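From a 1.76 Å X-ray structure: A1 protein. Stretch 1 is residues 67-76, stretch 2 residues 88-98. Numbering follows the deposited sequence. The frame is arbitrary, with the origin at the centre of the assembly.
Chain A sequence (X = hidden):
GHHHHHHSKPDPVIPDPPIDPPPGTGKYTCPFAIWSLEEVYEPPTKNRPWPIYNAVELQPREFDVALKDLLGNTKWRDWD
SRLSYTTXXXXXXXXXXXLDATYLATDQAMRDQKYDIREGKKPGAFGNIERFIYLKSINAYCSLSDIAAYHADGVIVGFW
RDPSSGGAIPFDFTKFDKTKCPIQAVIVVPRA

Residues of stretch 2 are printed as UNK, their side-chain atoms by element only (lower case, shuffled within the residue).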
# COMPACT_ATOMS: atom_id res chain seq x y z
N LEU A 67 -10.18 -0.84 12.11
CA LEU A 67 -8.87 -0.25 12.37
C LEU A 67 -8.16 -1.00 13.47
O LEU A 67 -6.95 -1.29 13.32
CB LEU A 67 -9.00 1.21 12.80
CG LEU A 67 -7.70 1.93 13.15
CD1 LEU A 67 -6.77 2.04 11.94
CD2 LEU A 67 -8.18 3.32 13.57
N LYS A 68 -8.86 -1.31 14.56
CA LYS A 68 -8.11 -1.93 15.69
C LYS A 68 -7.48 -3.27 15.26
O LYS A 68 -6.50 -3.70 15.89
CB LYS A 68 -8.94 -2.11 16.96
CG LYS A 68 -10.06 -3.19 16.93
CD LYS A 68 -10.54 -3.57 18.30
CE LYS A 68 -10.98 -5.03 18.30
NZ LYS A 68 -12.31 -5.21 17.63
N ASP A 69 -7.99 -3.92 14.20
CA ASP A 69 -7.37 -5.21 13.79
C ASP A 69 -5.91 -5.09 13.38
O ASP A 69 -5.13 -6.07 13.49
CB ASP A 69 -8.11 -5.84 12.59
CG ASP A 69 -9.53 -6.23 12.94
OD1 ASP A 69 -9.73 -6.48 14.16
OD2 ASP A 69 -10.43 -6.20 12.06
N LEU A 70 -5.55 -3.90 12.89
CA LEU A 70 -4.21 -3.66 12.35
C LEU A 70 -3.27 -3.03 13.33
O LEU A 70 -2.10 -2.79 12.96
CB LEU A 70 -4.32 -2.76 11.12
CG LEU A 70 -5.41 -3.13 10.11
CD1 LEU A 70 -5.52 -2.10 9.00
CD2 LEU A 70 -5.21 -4.53 9.45
N LEU A 71 -3.79 -2.69 14.53
CA LEU A 71 -3.04 -1.96 15.55
C LEU A 71 -2.65 -2.89 16.72
O LEU A 71 -3.22 -3.96 16.90
CB LEU A 71 -3.81 -0.80 16.12
CG LEU A 71 -4.15 0.28 15.05
CD1 LEU A 71 -4.89 1.40 15.77
CD2 LEU A 71 -2.99 0.83 14.19
N GLY A 72 -1.57 -2.55 17.41
CA GLY A 72 -1.19 -3.36 18.56
C GLY A 72 -0.01 -2.71 19.19
O GLY A 72 0.11 -1.47 19.16
N ASN A 73 0.86 -3.54 19.78
CA ASN A 73 2.02 -2.98 20.46
C ASN A 73 3.43 -3.21 19.87
O ASN A 73 4.47 -3.01 20.56
CB ASN A 73 1.98 -3.35 21.98
CG ASN A 73 2.16 -4.84 22.20
OD1 ASN A 73 2.43 -5.58 21.27
ND2 ASN A 73 2.01 -5.28 23.42
N THR A 74 3.49 -3.62 18.61
CA THR A 74 4.78 -3.84 17.98
C THR A 74 5.23 -2.61 17.13
O THR A 74 4.42 -1.71 16.85
CB THR A 74 4.75 -5.13 17.16
OG1 THR A 74 3.95 -4.93 15.99
CG2 THR A 74 4.18 -6.31 17.98
N LYS A 75 6.50 -2.56 16.74
CA LYS A 75 6.96 -1.37 16.05
C LYS A 75 6.61 -1.36 14.54
O LYS A 75 6.76 -2.37 13.88
CB LYS A 75 8.42 -1.06 16.38
CG LYS A 75 9.47 -1.90 15.83
CD LYS A 75 10.78 -1.21 16.31
CE LYS A 75 12.11 -1.83 15.81
NZ LYS A 75 13.19 -1.51 16.79
N TRP A 76 6.19 -0.21 14.00
CA TRP A 76 6.09 -0.08 12.55
C TRP A 76 7.52 -0.03 11.99
O TRP A 76 8.43 0.48 12.70
CB TRP A 76 5.43 1.27 12.21
CG TRP A 76 4.06 1.33 12.70
CD1 TRP A 76 3.60 2.05 13.81
CD2 TRP A 76 2.94 0.73 12.10
NE1 TRP A 76 2.25 1.86 13.93
CE2 TRP A 76 1.81 1.04 12.92
CE3 TRP A 76 2.76 -0.09 10.98
CZ2 TRP A 76 0.52 0.62 12.60
CZ3 TRP A 76 1.47 -0.55 10.67
CH2 TRP A 76 0.36 -0.20 11.48
N UNK A 88 2.93 7.14 18.20
CA UNK A 88 1.75 6.48 17.61
C UNK A 88 1.37 5.13 18.22
O UNK A 88 2.20 4.44 18.82
c UNK A 88 1.92 6.29 16.08
c UNK A 88 0.82 8.28 14.97
c UNK A 88 2.13 10.07 13.91
c UNK A 88 1.99 7.60 15.32
c UNK A 88 3.29 9.38 14.27
c UNK A 88 3.23 8.16 14.96
c UNK A 88 0.88 9.55 14.30
N UNK A 89 0.10 4.78 18.07
CA UNK A 89 -0.30 3.41 18.34
C UNK A 89 0.60 2.51 17.42
O UNK A 89 0.99 2.90 16.30
c UNK A 89 -2.38 1.85 18.58
c UNK A 89 -1.25 0.28 21.84
n UNK A 89 -1.25 1.04 20.72
n UNK A 89 -0.12 -0.18 22.40
c UNK A 89 -2.46 1.56 20.11
c UNK A 89 -1.83 3.23 18.13
n UNK A 89 -2.41 -0.06 22.41
N UNK A 90 1.02 1.38 17.99
CA UNK A 90 1.81 0.41 17.29
C UNK A 90 1.03 -0.43 16.30
O UNK A 90 -0.20 -0.32 16.11
N UNK A 91 1.81 -1.30 15.66
CA UNK A 91 1.29 -2.24 14.72
C UNK A 91 0.87 -3.52 15.42
O UNK A 91 1.52 -3.97 16.41
c UNK A 91 2.37 -2.48 13.68
s UNK A 91 2.02 -3.72 12.31
N UNK A 92 -0.18 -4.15 14.84
CA UNK A 92 -0.63 -5.45 15.31
C UNK A 92 0.54 -6.47 15.22
O UNK A 92 0.71 -7.35 16.08
n UNK A 92 -6.04 -6.29 17.26
c UNK A 92 -2.62 -7.51 16.32
n UNK A 92 -3.85 -6.71 16.54
n UNK A 92 -5.05 -8.38 17.65
c UNK A 92 -2.24 -7.39 14.83
c UNK A 92 -1.82 -5.95 14.48
c UNK A 92 -4.98 -7.15 17.12
N UNK A 93 1.35 -6.32 14.20
CA UNK A 93 2.42 -7.27 13.93
C UNK A 93 1.82 -8.63 13.66
O UNK A 93 0.69 -8.77 13.07
N UNK A 94 2.54 -9.65 14.11
CA UNK A 94 2.28 -11.06 13.74
C UNK A 94 1.88 -11.25 12.25
O UNK A 94 0.87 -11.94 11.91
o UNK A 94 2.51 -13.78 15.14
c UNK A 94 1.26 -11.71 14.67
c UNK A 94 1.44 -13.27 14.75
n UNK A 94 0.39 -13.99 14.44
N UNK A 95 2.64 -10.62 11.38
CA UNK A 95 2.45 -10.80 9.96
C UNK A 95 2.01 -9.49 9.32
O UNK A 95 2.36 -9.27 8.16
N UNK A 96 1.30 -8.64 10.07
CA UNK A 96 0.90 -7.27 9.57
C UNK A 96 2.13 -6.39 9.64
O UNK A 96 2.92 -6.53 10.58
c UNK A 96 -1.50 -7.12 10.19
c UNK A 96 -2.13 -6.86 8.94
c UNK A 96 -3.44 -8.42 10.86
c UNK A 96 -2.13 -7.94 11.11
c UNK A 96 -3.43 -7.37 8.67
c UNK A 96 -4.06 -8.16 9.64
c UNK A 96 -0.14 -6.61 10.44
o UNK A 96 -5.32 -8.67 9.39
N UNK A 97 2.29 -5.51 8.67
CA UNK A 97 3.47 -4.66 8.57
C UNK A 97 3.13 -3.46 7.65
O UNK A 97 2.32 -3.59 6.76
c UNK A 97 6.11 -4.36 10.13
c UNK A 97 6.03 -4.69 8.54
c UNK A 97 4.74 -5.43 8.08
c UNK A 97 4.75 -5.65 6.59
N UNK A 98 3.78 -2.33 7.86
CA UNK A 98 3.61 -1.17 6.95
C UNK A 98 4.53 -1.29 5.72
O UNK A 98 5.64 -1.79 5.84
o UNK A 98 5.92 1.26 8.34
c UNK A 98 5.25 0.21 8.36
c UNK A 98 3.90 0.18 7.65
o UNK A 98 5.62 -0.79 9.03
O HOH W 1 0.57 -6.29 18.76

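Position 88 carries seven side-chain carbons, one leading to a ring of six. The CA-to-CB bond points toward stretch 1 but the ring leads away and makes no contact there; an all-carbon ring without oxygen is Phe88.

Position 89 has three carbons, a nitrogen, and a carbon bearing two more nitrogens, a guanidinium: Arg89. Its CG lies 3.8 Å from Leu71 CD1, and the guanidinium lays one face over Gly72 O, with Arg89 NE 3.3 Å from that oxygen at an angle too poor for a hydrogen bond. Its backbone O accepts from Trp76 NE1 at 2.9 Å and 165°, near the plane of the indole.

Position 90 has no side-chain atoms: Gly90. An ideal CB would clash at 2.7 Å with both Gly72 O and Thr74 O.

Position 91 shows one carbon and one sulfur, hence Cys91. The CB sits 3.4 Å from the centroid of the Trp76 six-membered ring, 4° off its normal, a CH-pi contact; SG lies 4.0 Å from the same centroid, also over the face.

Position 92 has a second guanidinium chain, four carbons and three nitrogens: three carbons, a nitrogen, then a carbon carrying two more nitrogens: Arg92. NH2 donates to Lys68 O at 3.0 Å, and NE to Leu71 O at 2.8 Å.

Position 93 lacks side-chain atoms and has a phi of 62°, as suits Gly93. A CB would fall 2.6 Å from Thr74 OG1; the backbone N instead donates to Cys91 SG at 3.3 Å.

Position 94 has two carbons, the second carrying one oxygen and one nitrogen: Asn94, which makes no contact with stretch 1.

Position 95 is bare, and its phi of 115° would jam a CB against the preceding carbonyl: Gly95.

Position 96 is a six-carbon ring on one carbon, bearing an oxygen: Tyr96. Its CE1 approaches Leu70 CD2 at 3.4 Å.

Position 97 has four carbons forked at the first, one arm two carbons long: Ile97. CD1 reaches Lys75 O at 4.3 Å.

Position 98 has two carbons, the second carrying two oxygens: Asp98. Its CB packs 3.5 Å from Trp76 CE3.

The contact works through antiparallel backbone pairing. Gly72 N donates to Gly90 O at 2.9 Å and Arg92 N to Leu70 O at 3.0 Å; farther along, Thr74 N to Cys91 O (3.0 Å) and Cys91 N to Thr74 O (2.9 Å) form a reciprocal pair. Thr74 OG1 adds a 2.6 Å bond to Cys91 O. Trp76, the residue of stretch 1 with the largest covered area, closes over Cys91, and 874 Å² is buried in all.

Stretch 2, residues 88-98: FRGCRGNGYID
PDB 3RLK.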